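Local coordinates for protein amino Transferase (Eubacterium rectale, PDB 3ELE) that probably transfers amino groups between amino acids and keto acids, using bound pyridoxal-5'-phosphate as cofactor, at residues Pro48-Val53 against Lys248-Pro253; Asp55-Leu60 against Gln293-Lys298; Asp344-Cys349 against Ile359-Gly364; Tyr335-Ala340 against Phe365-Trp370. One frame throughout, in Å; residues are numbered along the deposited sequence. Where two conformers were deposited one is given.

The four contacts fall into two touching pairs. Contacts 1 and 2 share helix 51-63, and both reach the second subunit; contacts 3 and 4 meet at the four-stranded antiparallel sheet, their centres 7 Å apart. Contact 2 lies on the opposite side of the chain's centre from 3 and 4, about 42 Å from contact 3 between centres. Contacts 2 and 4 are buried, whereas 1 and 3 are partly open. Chemistry follows place: contact 2 is apolar helix packing, contact 1 adds a bridging water beside the loop that carries Lys248 of the cofactor pocket, contact 3 sets a cysteine sulfur and apolar side chains against a strand, with a carboxylate and water bridging its more open side, and contact 4 joins aromatic packing to two bonds on one carbonyl.

Contact 1: residues Pro48-Val53 against Lys248-Pro253; sequences PAPQIV and KSLSLP. With PLP (pyridoxal-5'-phosphate), chain E.
The CD2 methyl of Leu250 overlaps the CG-CD side of the Pro50 ring, 3.6 Å from Pro50 CG, the two side chains crossing at about a right angle. In the fold of class I and II aminotransferases this joins the start of helix 51-63 to the loop that follows strand 240-245 and carries Lys248 of the pyridoxal-5'-phosphate pocket. The same CD2 also meets Val53 CG2 at 3.8 Å. The other branch of Val53 faces Leu252 tip to tip: CG1 is 3.8 Å from Leu252 CD2 and a little farther from Leu252 CD1. Leu252 CD2 reaches Ala49 CB as well, so the two leucines together cover Ala49, Pro50 and Val53. Ser251 stands between them with positive phi (58°) and sets its CB against Ala49 N, while its hydroxyl is hydrogen-bonded to Ile47 O, just before Pro48, which ties the loop to the same stretch of chain. The backbones are joined by a water that accepts from Ala49 N at 2.9 Å and donates to Ser251 O. The second subunit covers part of this surface, its Ser66 packing on Ala49 and its His70 on Leu252. Lys248, two residues before Leu250, takes no part in the packing but points to pyridoxal-5'-phosphate; as in related enzymes, it is probably the lysine that forms the internal aldimine. The separation argues against that bond in the deposited model, since Lys248 NZ is 3.1 Å from PLP C4A.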
loop_
_atom_site.group_PDB
_atom_site.type_symbol
_atom_site.label_atom_id
_atom_site.label_comp_id
_atom_site.label_asym_id
_atom_site.label_seq_id
_atom_site.Cartn_x
_atom_site.Cartn_y
_atom_site.Cartn_z
ATOM N N PRO A 48 -13.488 14.081 -15.084
ATOM C CA PRO A 48 -12.797 12.912 -15.616
ATOM C C PRO A 48 -11.318 13.182 -15.894
ATOM O O PRO A 48 -10.924 14.336 -16.126
ATOM C CB PRO A 48 -13.537 12.639 -16.923
ATOM C CG PRO A 48 -13.998 13.931 -17.344
ATOM C CD PRO A 48 -14.414 14.634 -16.089
ATOM N N ALA A 49 -10.515 12.114 -15.862
ATOM C CA ALA A 49 -9.089 12.189 -16.164
ATOM C C ALA A 49 -8.926 12.753 -17.582
ATOM O O ALA A 49 -9.823 12.564 -18.418
ATOM C CB ALA A 49 -8.440 10.780 -16.088
ATOM N N PRO A 50 -7.800 13.439 -17.868
ATOM C CA PRO A 50 -7.574 13.880 -19.252
ATOM C C PRO A 50 -7.443 12.640 -20.148
ATOM O O PRO A 50 -6.967 11.588 -19.684
ATOM C CB PRO A 50 -6.230 14.627 -19.167
ATOM C CG PRO A 50 -5.583 14.043 -18.003
ATOM C CD PRO A 50 -6.657 13.808 -17.018
ATOM N N GLN A 51 -7.824 12.771 -21.412
ATOM C CA GLN A 51 -7.848 11.623 -22.323
ATOM C C GLN A 51 -6.506 10.884 -22.488
ATOM O O GLN A 51 -6.514 9.690 -22.754
ATOM C CB GLN A 51 -8.479 12.002 -23.681
ATOM C CG GLN A 51 -8.938 10.798 -24.526
ATOM C CD GLN A 51 -9.913 9.864 -23.786
ATOM O OE1 GLN A 51 -10.927 10.304 -23.236
ATOM N NE2 GLN A 51 -9.591 8.578 -23.765
ATOM N N ILE A 52 -5.379 11.573 -22.274
ATOM C CA ILE A 52 -4.034 10.960 -22.326
ATOM C C ILE A 52 -3.867 9.748 -21.361
ATOM O O ILE A 52 -3.150 8.824 -21.691
ATOM C CB ILE A 52 -2.910 12.037 -22.128
ATOM C CG1 ILE A 52 -1.495 11.491 -22.417
ATOM C CG2 ILE A 52 -2.975 12.642 -20.715
ATOM C CD1 ILE A 52 -1.301 10.888 -23.769
ATOM N N VAL A 53 -4.570 9.750 -20.218
ATOM C CA VAL A 53 -4.555 8.643 -19.244
ATOM C C VAL A 53 -5.081 7.342 -19.874
ATOM O O VAL A 53 -4.319 6.385 -20.014
ATOM C CB VAL A 53 -5.345 9.002 -17.937
ATOM C CG1 VAL A 53 -5.498 7.773 -16.995
ATOM C CG2 VAL A 53 -4.656 10.160 -17.207
ATOM N N LYS A 248 -5.918 13.926 -7.598
ATOM C CA LYS A 248 -6.673 15.137 -7.997
ATOM C C LYS A 248 -6.290 15.704 -9.355
ATOM O O LYS A 248 -7.170 16.118 -10.137
ATOM C CB LYS A 248 -6.534 16.227 -6.932
ATOM C CG LYS A 248 -7.380 15.995 -5.699
ATOM C CD LYS A 248 -6.768 15.052 -4.700
ATOM C CE LYS A 248 -7.790 14.542 -3.696
ATOM N NZ LYS A 248 -7.153 13.581 -2.764
ATOM N N SER A 249 -4.985 15.735 -9.624
ATOM C CA SER A 249 -4.430 16.277 -10.865
ATOM C C SER A 249 -4.899 15.496 -12.095
ATOM O O SER A 249 -5.317 16.093 -13.063
ATOM C CB SER A 249 -2.895 16.349 -10.788
ATOM O OG SER A 249 -2.322 15.068 -10.735
ATOM N N LEU A 250 -4.881 14.166 -12.006
ATOM C CA LEU A 250 -5.342 13.264 -13.066
ATOM C C LEU A 250 -6.698 12.579 -12.775
ATOM O O LEU A 250 -7.160 11.797 -13.603
ATOM C CB LEU A 250 -4.259 12.203 -13.348
ATOM C CG LEU A 250 -2.965 12.667 -14.020
ATOM C CD1 LEU A 250 -1.941 11.516 -14.036
ATOM C CD2 LEU A 250 -3.231 13.197 -15.447
ATOM N N SER A 251 -7.333 12.869 -11.632
ATOM C CA SER A 251 -8.610 12.230 -11.243
ATOM C C SER A 251 -8.508 10.696 -11.156
ATOM O O SER A 251 -9.415 9.961 -11.596
ATOM C CB SER A 251 -9.787 12.683 -12.135
ATOM O OG SER A 251 -10.068 14.040 -11.918
ATOM N N LEU A 252 -7.404 10.232 -10.558
ATOM C CA LEU A 252 -7.129 8.813 -10.400
ATOM C C LEU A 252 -7.005 8.411 -8.911
ATOM O O LEU A 252 -6.068 7.691 -8.557
ATOM C CB LEU A 252 -5.848 8.458 -11.185
ATOM C CG LEU A 252 -5.750 8.823 -12.662
ATOM C CD1 LEU A 252 -4.411 8.455 -13.230
ATOM C CD2 LEU A 252 -6.872 8.172 -13.493
ATOM N N PRO A 253 -7.975 8.826 -8.046
ATOM C CA PRO A 253 -7.843 8.514 -6.613
ATOM C C PRO A 253 -7.849 7.028 -6.246
ATOM O O PRO A 253 -7.175 6.640 -5.294
ATOM C CB PRO A 253 -9.037 9.237 -5.979
ATOM C CG PRO A 253 -10.002 9.346 -6.999
ATOM C CD PRO A 253 -9.247 9.533 -8.285
HETATM N N1 PLP E . -4.061 14.898 1.714
HETATM C C2 PLP E . -5.213 15.687 1.676
HETATM C C2A PLP E . -5.179 17.056 2.274
HETATM C C3 PLP E . -6.383 15.207 1.052
HETATM O O3 PLP E . -7.515 15.984 0.995
HETATM C C4 PLP E . -6.414 13.907 0.498
HETATM C C4A PLP E . -7.792 13.314 0.265
HETATM O O4A PLP E . -8.374 12.731 1.180
HETATM C C5 PLP E . -5.222 13.120 0.549
HETATM C C6 PLP E . -4.051 13.626 1.165
HETATM C C5A PLP E . -5.149 11.705 0.016
HETATM O O4P PLP E . -4.736 11.626 -1.312
HETATM P P PLP E . -4.490 10.156 -1.926
HETATM O O1P PLP E . -3.360 10.202 -2.915
HETATM O O2P PLP E . -5.710 9.737 -2.694
HETATM O O3P PLP E . -4.191 9.146 -0.867
HETATM O O HOH W 1 -11.148 9.949 -14.024
#

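Contact 2: residues Asp55-Leu60 against Gln293-Lys298; sequences DTIKEL and QKMIVK
The backbones of Thr56 and Met295 come together where helix 51-63 passes helix 290-296, with their CA atoms 6.0 Å apart. Thr56 stands where the backbones are nearest: its CG2 is anti to the backbone N and abuts the main chain of the other helix, 3.8 Å from Met295 CA. Its OG1 turns back along its own helix to a hydrogen bond with Ile52 O, so that across the contact this oxygen only brushes Lys298 CB. One turn further on, the CD1 methyl of Leu60 sits 3.7 Å from Met295 N and 3.9 Å from Lys294 CB. This is apolar helix-helix packing in the aminotransferase fold, close to the dimer interface, for Ile57 also packs on Ile57 of the second subunit. Within the chain, Ile57 CG1 lies 4.2 Å from CG of Met295, a selenomethionine modelled in two conformers; that distance belongs to one of them. Lys294 contributes its CB alone to Leu60, while its amine leaves for a salt bridge with Asp78. Lys298, whose backbone N bonds Met295 O at 3.2 Å, has its CB 4.1 Å from Thr56 OG1.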
loop_
_atom_site.group_PDB
_atom_site.type_symbol
_atom_site.label_atom_id
_atom_site.label_comp_id
_atom_site.label_asym_id
_atom_site.label_seq_id
_atom_site.Cartn_x
_atom_site.Cartn_y
_atom_site.Cartn_z
ATOM N N ASP A 55 -5.987 6.726 -23.043
ATOM C CA ASP A 55 -5.232 6.488 -24.280
ATOM C C ASP A 55 -3.892 5.788 -24.004
ATOM O O ASP A 55 -3.564 4.810 -24.675
ATOM C CB ASP A 55 -4.964 7.796 -25.052
ATOM C CG ASP A 55 -6.199 8.369 -25.713
ATOM O OD1 ASP A 55 -7.287 7.735 -25.711
ATOM O OD2 ASP A 55 -6.064 9.488 -26.255
ATOM N N THR A 56 -3.148 6.264 -23.007
ATOM C CA THR A 56 -1.852 5.652 -22.646
ATOM C C THR A 56 -2.028 4.247 -22.069
ATOM O O THR A 56 -1.263 3.354 -22.430
ATOM C CB THR A 56 -1.020 6.497 -21.650
ATOM O OG1 THR A 56 -0.767 7.801 -22.192
ATOM C CG2 THR A 56 0.329 5.813 -21.373
ATOM N N ILE A 57 -3.001 4.057 -21.170
ATOM C CA ILE A 57 -3.300 2.724 -20.601
ATOM C C ILE A 57 -3.586 1.719 -21.734
ATOM O O ILE A 57 -3.056 0.597 -21.724
ATOM C CB ILE A 57 -4.484 2.753 -19.602
ATOM C CG1 ILE A 57 -4.120 3.500 -18.322
ATOM C CG2 ILE A 57 -4.905 1.333 -19.198
ATOM C CD1 ILE A 57 -5.317 3.793 -17.440
ATOM N N LYS A 58 -4.419 2.130 -22.695
ATOM C CA LYS A 58 -4.721 1.311 -23.879
ATOM C C LYS A 58 -3.456 0.927 -24.667
ATOM O O LYS A 58 -3.307 -0.231 -25.058
ATOM C CB LYS A 58 -5.745 2.006 -24.798
ATOM C CG LYS A 58 -7.186 1.873 -24.298
ATOM C CD LYS A 58 -8.238 2.584 -25.190
ATOM C CE LYS A 58 -8.297 4.107 -24.938
ATOM N NZ LYS A 58 -9.464 4.778 -25.592
ATOM N N GLU A 59 -2.554 1.892 -24.860
ATOM C CA GLU A 59 -1.288 1.672 -25.587
ATOM C C GLU A 59 -0.332 0.679 -24.909
ATOM O O GLU A 59 0.281 -0.157 -25.585
ATOM C CB GLU A 59 -0.556 2.999 -25.820
ATOM C CG GLU A 59 -1.219 3.898 -26.880
ATOM C CD GLU A 59 -0.598 5.302 -26.949
ATOM O OE1 GLU A 59 0.545 5.490 -26.446
ATOM O OE2 GLU A 59 -1.249 6.213 -27.523
ATOM N N LEU A 60 -0.208 0.777 -23.585
ATOM C CA LEU A 60 0.675 -0.107 -22.827
ATOM C C LEU A 60 0.161 -1.553 -22.865
ATOM O O LEU A 60 0.910 -2.477 -23.155
ATOM C CB LEU A 60 0.838 0.397 -21.387
ATOM C CG LEU A 60 1.519 1.767 -21.285
ATOM C CD1 LEU A 60 1.495 2.226 -19.848
ATOM C CD2 LEU A 60 2.944 1.770 -21.860
ATOM N N GLN A 293 2.826 3.496 -13.091
ATOM C CA GLN A 293 4.183 4.070 -13.183
ATOM C C GLN A 293 4.576 4.340 -14.630
ATOM O O GLN A 293 5.063 5.422 -14.942
ATOM C CB GLN A 293 5.253 3.162 -12.574
ATOM C CG GLN A 293 5.181 2.986 -11.062
ATOM C CD GLN A 293 6.448 2.358 -10.503
ATOM O OE1 GLN A 293 7.545 2.817 -10.809
ATOM N NE2 GLN A 293 6.303 1.324 -9.662
ATOM N N LYS A 294 4.340 3.352 -15.503
ATOM C CA LYS A 294 4.672 3.462 -16.924
ATOM C C LYS A 294 3.797 4.511 -17.624
ATOM O O LYS A 294 4.292 5.258 -18.466
ATOM C CB LYS A 294 4.662 2.085 -17.611
ATOM C CG LYS A 294 5.688 1.115 -16.950
ATOM C CD LYS A 294 5.819 -0.203 -17.663
ATOM C CE LYS A 294 6.292 -1.333 -16.750
ATOM N NZ LYS A 294 7.446 -1.024 -15.855
HETATM N N MSE A 295 2.524 4.587 -17.228
HETATM C CA MSE A 295 1.576 5.575 -17.777
HETATM C C MSE A 295 1.969 7.022 -17.419
HETATM O O MSE A 295 1.854 7.923 -18.261
HETATM C CB MSE A 295 0.135 5.247 -17.314
HETATM C CG MSE A 295 -0.964 6.264 -17.664
HETATM SE SE MSE A 295 -1.124 7.793 -16.457
HETATM C CE MSE A 295 -1.556 6.894 -14.826
ATOM N N ILE A 296 2.400 7.241 -16.171
ATOM C CA ILE A 296 2.802 8.580 -15.665
ATOM C C ILE A 296 3.946 9.234 -16.480
ATOM O O ILE A 296 4.001 10.469 -16.578
ATOM C CB ILE A 296 3.089 8.565 -14.089
ATOM C CG1 ILE A 296 1.833 8.945 -13.282
ATOM C CG2 ILE A 296 4.167 9.535 -13.654
ATOM C CD1 ILE A 296 0.963 7.829 -12.979
ATOM N N VAL A 297 4.811 8.407 -17.080
ATOM C CA VAL A 297 5.913 8.865 -17.935
ATOM C C VAL A 297 5.416 9.802 -19.051
ATOM O O VAL A 297 6.079 10.799 -19.352
ATOM C CB VAL A 297 6.696 7.659 -18.557
ATOM C CG1 VAL A 297 7.780 8.118 -19.570
ATOM C CG2 VAL A 297 7.318 6.821 -17.465
ATOM N N LYS A 298 4.238 9.490 -19.608
ATOM C CA LYS A 298 3.609 10.249 -20.688
ATOM C C LYS A 298 2.541 11.296 -20.284
ATOM O O LYS A 298 1.964 11.943 -21.174
ATOM C CB LYS A 298 3.018 9.258 -21.710
ATOM C CG LYS A 298 4.058 8.221 -22.168
ATOM C CD LYS A 298 3.810 7.669 -23.555
ATOM C CE LYS A 298 4.971 6.760 -24.011
ATOM N NZ LYS A 298 6.304 7.467 -24.080
#

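Contact 3: residues Asp344-Cys349 against Ile359-Gly364; sequences DSNAFC and IVAADG
Ile359, Cys349 and Ala361 give up the most surface where helix 345-353 packs on strand 360-361, an outer strand of the four-stranded antiparallel sheet. Ile359 holds CG1 in the crowded position between backbone N and carbonyl carbon (chi1 55°), with CG1 3.9 Å from Cys349 SG. Beyond it, CD1 meets Phe348 CE2 at 3.6 Å, the two side chains crossing at about a right angle. Cys349 lays its sulfur on the strand backbone, where SG is 3.5 Å from Ala361 N and also near Ile359 O. Ala361 directs its methyl at the first turn of the helix, touching Ser345 CB at 3.8 Å and Asn346 OD1. Toward solvent the contact turns polar. Asp363 OD2 accepts a weak hydrogen bond from Asn346 ND2, bent to 121° at the hydrogen with amide and carboxylate planes 43° apart, and a firmer one of 2.6 Å from a water that itself accepts from Ser345 N. An alanine in place of Asp363 would probably leave this water and the Asn346 amide without their carboxylate acceptor, loosening the link to the first turn of the helix. Ser345 OG is hydrogen-bonded to Trp370 O, which ties the helix start to the neighbouring strand. Asp344 caps the helix with OD1, weakly accepting from Asn346 N and from Ala347 N, the latter at 3.2 Å.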
loop_
_atom_site.group_PDB
_atom_site.type_symbol
_atom_site.label_atom_id
_atom_site.label_comp_id
_atom_site.label_asym_id
_atom_site.label_seq_id
_atom_site.Cartn_x
_atom_site.Cartn_y
_atom_site.Cartn_z
ATOM N N ASP A 344 -22.062 27.066 17.379
ATOM C CA ASP A 344 -22.130 25.600 17.339
ATOM C C ASP A 344 -22.376 25.132 15.906
ATOM O O ASP A 344 -23.522 25.024 15.469
ATOM C CB ASP A 344 -23.201 25.073 18.315
ATOM C CG ASP A 344 -23.194 23.548 18.461
ATOM O OD1 ASP A 344 -22.538 22.840 17.676
ATOM O OD2 ASP A 344 -23.887 23.042 19.365
ATOM N N SER A 345 -21.284 24.849 15.188
ATOM C CA SER A 345 -21.344 24.316 13.804
ATOM C C SER A 345 -22.140 23.029 13.659
ATOM O O SER A 345 -22.757 22.817 12.622
ATOM C CB SER A 345 -19.956 24.047 13.274
ATOM O OG SER A 345 -19.132 25.158 13.478
ATOM N N ASN A 346 -22.129 22.176 14.690
ATOM C CA ASN A 346 -22.887 20.910 14.663
ATOM C C ASN A 346 -24.401 21.182 14.644
ATOM O O ASN A 346 -25.129 20.575 13.850
ATOM C CB ASN A 346 -22.510 19.986 15.830
ATOM C CG ASN A 346 -21.014 19.651 15.867
ATOM O OD1 ASN A 346 -20.520 18.895 15.044
ATOM N ND2 ASN A 346 -20.306 20.209 16.838
ATOM N N ALA A 347 -24.843 22.112 15.504
ATOM C CA ALA A 347 -26.230 22.566 15.575
ATOM C C ALA A 347 -26.625 23.255 14.262
ATOM O O ALA A 347 -27.738 23.050 13.761
ATOM C CB ALA A 347 -26.430 23.503 16.761
ATOM N N PHE A 348 -25.711 24.051 13.700
ATOM C CA PHE A 348 -25.918 24.671 12.382
ATOM C C PHE A 348 -26.035 23.630 11.247
ATOM O O PHE A 348 -26.903 23.780 10.383
ATOM C CB PHE A 348 -24.824 25.697 12.067
ATOM C CG PHE A 348 -24.898 26.255 10.665
ATOM C CD1 PHE A 348 -25.966 27.051 10.283
ATOM C CD2 PHE A 348 -23.894 25.988 9.732
ATOM C CE1 PHE A 348 -26.054 27.565 8.965
ATOM C CE2 PHE A 348 -23.958 26.508 8.437
ATOM C CZ PHE A 348 -25.043 27.298 8.055
ATOM N N CYS A 349 -25.178 22.601 11.254
ATOM C CA CYS A 349 -25.244 21.525 10.242
ATOM C C CYS A 349 -26.538 20.722 10.324
ATOM O O CYS A 349 -26.976 20.210 9.296
ATOM C CB CYS A 349 -24.036 20.595 10.293
ATOM S SG CYS A 349 -22.595 21.429 9.729
ATOM N N ILE A 359 -23.713 19.589 4.657
ATOM C CA ILE A 359 -22.436 20.281 4.869
ATOM C C ILE A 359 -21.812 19.676 6.092
ATOM O O ILE A 359 -22.501 19.046 6.882
ATOM C CB ILE A 359 -22.593 21.826 4.947
ATOM C CG1 ILE A 359 -23.611 22.268 6.022
ATOM C CG2 ILE A 359 -23.022 22.307 3.610
ATOM C CD1 ILE A 359 -23.828 23.756 6.114
ATOM N N VAL A 360 -20.512 19.897 6.258
ATOM C CA VAL A 360 -19.716 19.245 7.294
ATOM C C VAL A 360 -19.163 20.257 8.299
ATOM O O VAL A 360 -18.503 21.214 7.899
ATOM C CB VAL A 360 -18.529 18.481 6.607
ATOM C CG1 VAL A 360 -17.605 17.847 7.621
ATOM C CG2 VAL A 360 -19.061 17.403 5.628
ATOM N N ALA A 361 -19.407 20.021 9.596
ATOM C CA ALA A 361 -18.887 20.882 10.677
ATOM C C ALA A 361 -17.370 20.806 10.667
ATOM O O ALA A 361 -16.812 19.730 10.474
ATOM C CB ALA A 361 -19.437 20.467 12.049
ATOM N N ALA A 362 -16.713 21.952 10.850
ATOM C CA ALA A 362 -15.261 22.036 10.803
ATOM C C ALA A 362 -14.558 21.758 12.153
ATOM O O ALA A 362 -13.332 21.854 12.232
ATOM C CB ALA A 362 -14.834 23.375 10.219
ATOM N N ASP A 363 -15.322 21.370 13.186
ATOM C CA ASP A 363 -14.789 21.070 14.537
ATOM C C ASP A 363 -13.732 19.970 14.462
ATOM O O ASP A 363 -12.647 20.124 15.000
ATOM C CB ASP A 363 -15.882 20.622 15.516
ATOM C CG ASP A 363 -17.093 21.562 15.540
ATOM O OD1 ASP A 363 -17.587 21.908 14.451
ATOM O OD2 ASP A 363 -17.587 21.885 16.625
ATOM N N GLY A 364 -14.056 18.899 13.746
ATOM C CA GLY A 364 -13.161 17.762 13.504
ATOM C C GLY A 364 -11.902 18.111 12.719
ATOM O O GLY A 364 -10.896 17.421 12.852
HETATM O O HOH W 2 -18.600 24.318 16.377
HETATM O O HOH W 3 -25.790 19.316 6.952
#

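Contact 4: residues Tyr335-Ala340 against Phe365-Trp370; sequences YMFVKA and FGCPGW
Gly369 O is gripped by two donors, Lys339 NZ at 2.9 Å and Ala340 N at 2.8 Å, which arrive from opposite faces of its carbonyl plane. The acceptor belongs to a type II turn, Cys367 to Trp370, that leads into strand 370-374 of the antiparallel sheet, where Lys339 and Trp370 form a non-hydrogen-bonded pair with CA atoms 4.3 Å apart. Gly369 has the positive phi (87°) this turn needs, and a CB there would be jammed against the preceding carbonyl and crowd Lys339 NZ. A CA-H...O contact from Trp370 CA to Val338 O adds to the pairing. On the face shared by Lys339 and Trp370, Lys339 CB stands almost directly above the six-membered ring of the indole, 4.1 Å from its centroid and 4° off the normal. Phe337 meets the same indole differently: its ring and the five-membered ring are near parallel, 13° apart, but slid so far that they barely overlap. The nearest atoms of the two side chains are Phe337 CD2 and Trp370 CE3, on the six-membered ring, 3.5 Å apart. Phe158 meets Trp370 edge-to-face and also touches the Phe337 ring. An alanine in place of Trp370 would probably leave Lys339 CB without the ring beneath it and open a gap beside Phe337, whose ring would be likely to turn more freely. Cys367 closes the far end of Phe337, with its CB at the ring edge, near the ring plane and 3.6 Å from Phe337 CZ.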
loop_
_atom_site.group_PDB
_atom_site.type_symbol
_atom_site.label_atom_id
_atom_site.label_comp_id
_atom_site.label_asym_id
_atom_site.label_seq_id
_atom_site.Cartn_x
_atom_site.Cartn_y
_atom_site.Cartn_z
ATOM N N TYR A 335 -12.820 22.825 -1.734
ATOM C CA TYR A 335 -13.577 22.947 -0.500
ATOM C C TYR A 335 -13.762 24.428 -0.169
ATOM O O TYR A 335 -12.797 25.204 -0.249
ATOM C CB TYR A 335 -12.809 22.272 0.621
ATOM C CG TYR A 335 -12.369 20.878 0.300
ATOM C CD1 TYR A 335 -13.280 19.823 0.287
ATOM C CD2 TYR A 335 -11.041 20.608 -0.037
ATOM C CE1 TYR A 335 -12.875 18.522 -0.032
ATOM C CE2 TYR A 335 -10.630 19.329 -0.354
ATOM C CZ TYR A 335 -11.551 18.283 -0.351
ATOM O OH TYR A 335 -11.145 17.013 -0.650
HETATM N N MSE A 336 -14.986 24.833 0.162
HETATM C CA MSE A 336 -15.227 26.194 0.605
HETATM C C MSE A 336 -15.466 26.193 2.117
HETATM O O MSE A 336 -16.273 25.399 2.631
HETATM C CB MSE A 336 -16.374 26.834 -0.137
HETATM C CG MSE A 336 -16.469 28.344 0.137
HETATM SE SE MSE A 336 -17.567 29.186 -1.104
HETATM C CE MSE A 336 -16.452 28.971 -2.628
ATOM N N PHE A 337 -14.778 27.105 2.802
ATOM C CA PHE A 337 -14.837 27.242 4.257
ATOM C C PHE A 337 -15.775 28.429 4.533
ATOM O O PHE A 337 -15.465 29.577 4.173
ATOM C CB PHE A 337 -13.410 27.441 4.803
ATOM C CG PHE A 337 -13.153 26.744 6.101
ATOM C CD1 PHE A 337 -13.290 25.365 6.191
ATOM C CD2 PHE A 337 -12.708 27.447 7.228
ATOM C CE1 PHE A 337 -13.064 24.707 7.386
ATOM C CE2 PHE A 337 -12.449 26.785 8.418
ATOM C CZ PHE A 337 -12.612 25.411 8.488
ATOM N N VAL A 338 -16.937 28.126 5.130
ATOM C CA VAL A 338 -18.016 29.101 5.383
ATOM C C VAL A 338 -18.275 29.191 6.886
ATOM O O VAL A 338 -18.290 28.156 7.590
ATOM C CB VAL A 338 -19.301 28.667 4.642
ATOM C CG1 VAL A 338 -20.471 29.664 4.842
ATOM C CG2 VAL A 338 -19.022 28.488 3.154
ATOM N N LYS A 339 -18.440 30.416 7.392
ATOM C CA LYS A 339 -18.732 30.597 8.803
ATOM C C LYS A 339 -20.178 30.163 9.112
ATOM O O LYS A 339 -21.108 30.539 8.391
ATOM C CB LYS A 339 -18.478 32.035 9.307
ATOM C CG LYS A 339 -18.516 31.987 10.836
ATOM C CD LYS A 339 -17.946 33.068 11.665
ATOM C CE LYS A 339 -17.747 32.476 13.125
ATOM N NZ LYS A 339 -18.792 31.424 13.593
ATOM N N ALA A 340 -20.348 29.365 10.173
ATOM C CA ALA A 340 -21.682 28.929 10.622
ATOM C C ALA A 340 -22.478 30.139 11.145
ATOM O O ALA A 340 -21.888 31.128 11.597
ATOM C CB ALA A 340 -21.568 27.873 11.711
ATOM N N PHE A 365 -11.968 19.164 11.896
ATOM C CA PHE A 365 -10.796 19.712 11.194
ATOM C C PHE A 365 -9.982 20.665 12.100
ATOM O O PHE A 365 -8.948 21.163 11.689
ATOM C CB PHE A 365 -11.196 20.425 9.891
ATOM C CG PHE A 365 -11.916 19.542 8.895
ATOM C CD1 PHE A 365 -13.295 19.384 8.955
ATOM C CD2 PHE A 365 -11.229 18.901 7.860
ATOM C CE1 PHE A 365 -13.973 18.558 8.028
ATOM C CE2 PHE A 365 -11.890 18.080 6.938
ATOM C CZ PHE A 365 -13.276 17.911 7.026
ATOM N N GLY A 366 -10.441 20.902 13.327
ATOM C CA GLY A 366 -9.802 21.794 14.278
ATOM C C GLY A 366 -10.353 23.201 14.225
ATOM O O GLY A 366 -9.708 24.090 14.745
ATOM N N CYS A 367 -11.550 23.395 13.645
ATOM C CA CYS A 367 -12.183 24.731 13.493
ATOM C C CYS A 367 -13.674 24.865 13.860
ATOM O O CYS A 367 -14.535 24.862 12.966
ATOM C CB CYS A 367 -11.940 25.262 12.069
ATOM S SG CYS A 367 -10.924 26.648 12.042
ATOM N N PRO A 368 -13.987 24.997 15.174
ATOM C CA PRO A 368 -15.369 25.252 15.580
ATOM C C PRO A 368 -15.900 26.597 15.033
ATOM O O PRO A 368 -15.132 27.562 14.861
ATOM C CB PRO A 368 -15.294 25.301 17.119
ATOM C CG PRO A 368 -14.001 24.667 17.490
ATOM C CD PRO A 368 -13.085 24.885 16.342
ATOM N N GLY A 369 -17.204 26.637 14.778
ATOM C CA GLY A 369 -17.872 27.811 14.225
ATOM C C GLY A 369 -17.885 27.935 12.709
ATOM O O GLY A 369 -18.507 28.858 12.194
ATOM N N TRP A 370 -17.215 27.015 12.005
ATOM C CA TRP A 370 -17.117 27.005 10.538
ATOM C C TRP A 370 -17.601 25.679 9.997
ATOM O O TRP A 370 -17.836 24.734 10.750
ATOM C CB TRP A 370 -15.663 27.220 10.103
ATOM C CG TRP A 370 -15.139 28.581 10.388
ATOM C CD1 TRP A 370 -14.773 29.066 11.600
ATOM C CD2 TRP A 370 -14.943 29.656 9.446
ATOM N NE1 TRP A 370 -14.354 30.357 11.482
ATOM C CE2 TRP A 370 -14.425 30.748 10.173
ATOM C CE3 TRP A 370 -15.130 29.791 8.054
ATOM C CZ2 TRP A 370 -14.096 31.988 9.567
ATOM C CZ3 TRP A 370 -14.805 31.018 7.438
ATOM C CH2 TRP A 370 -14.283 32.101 8.202
#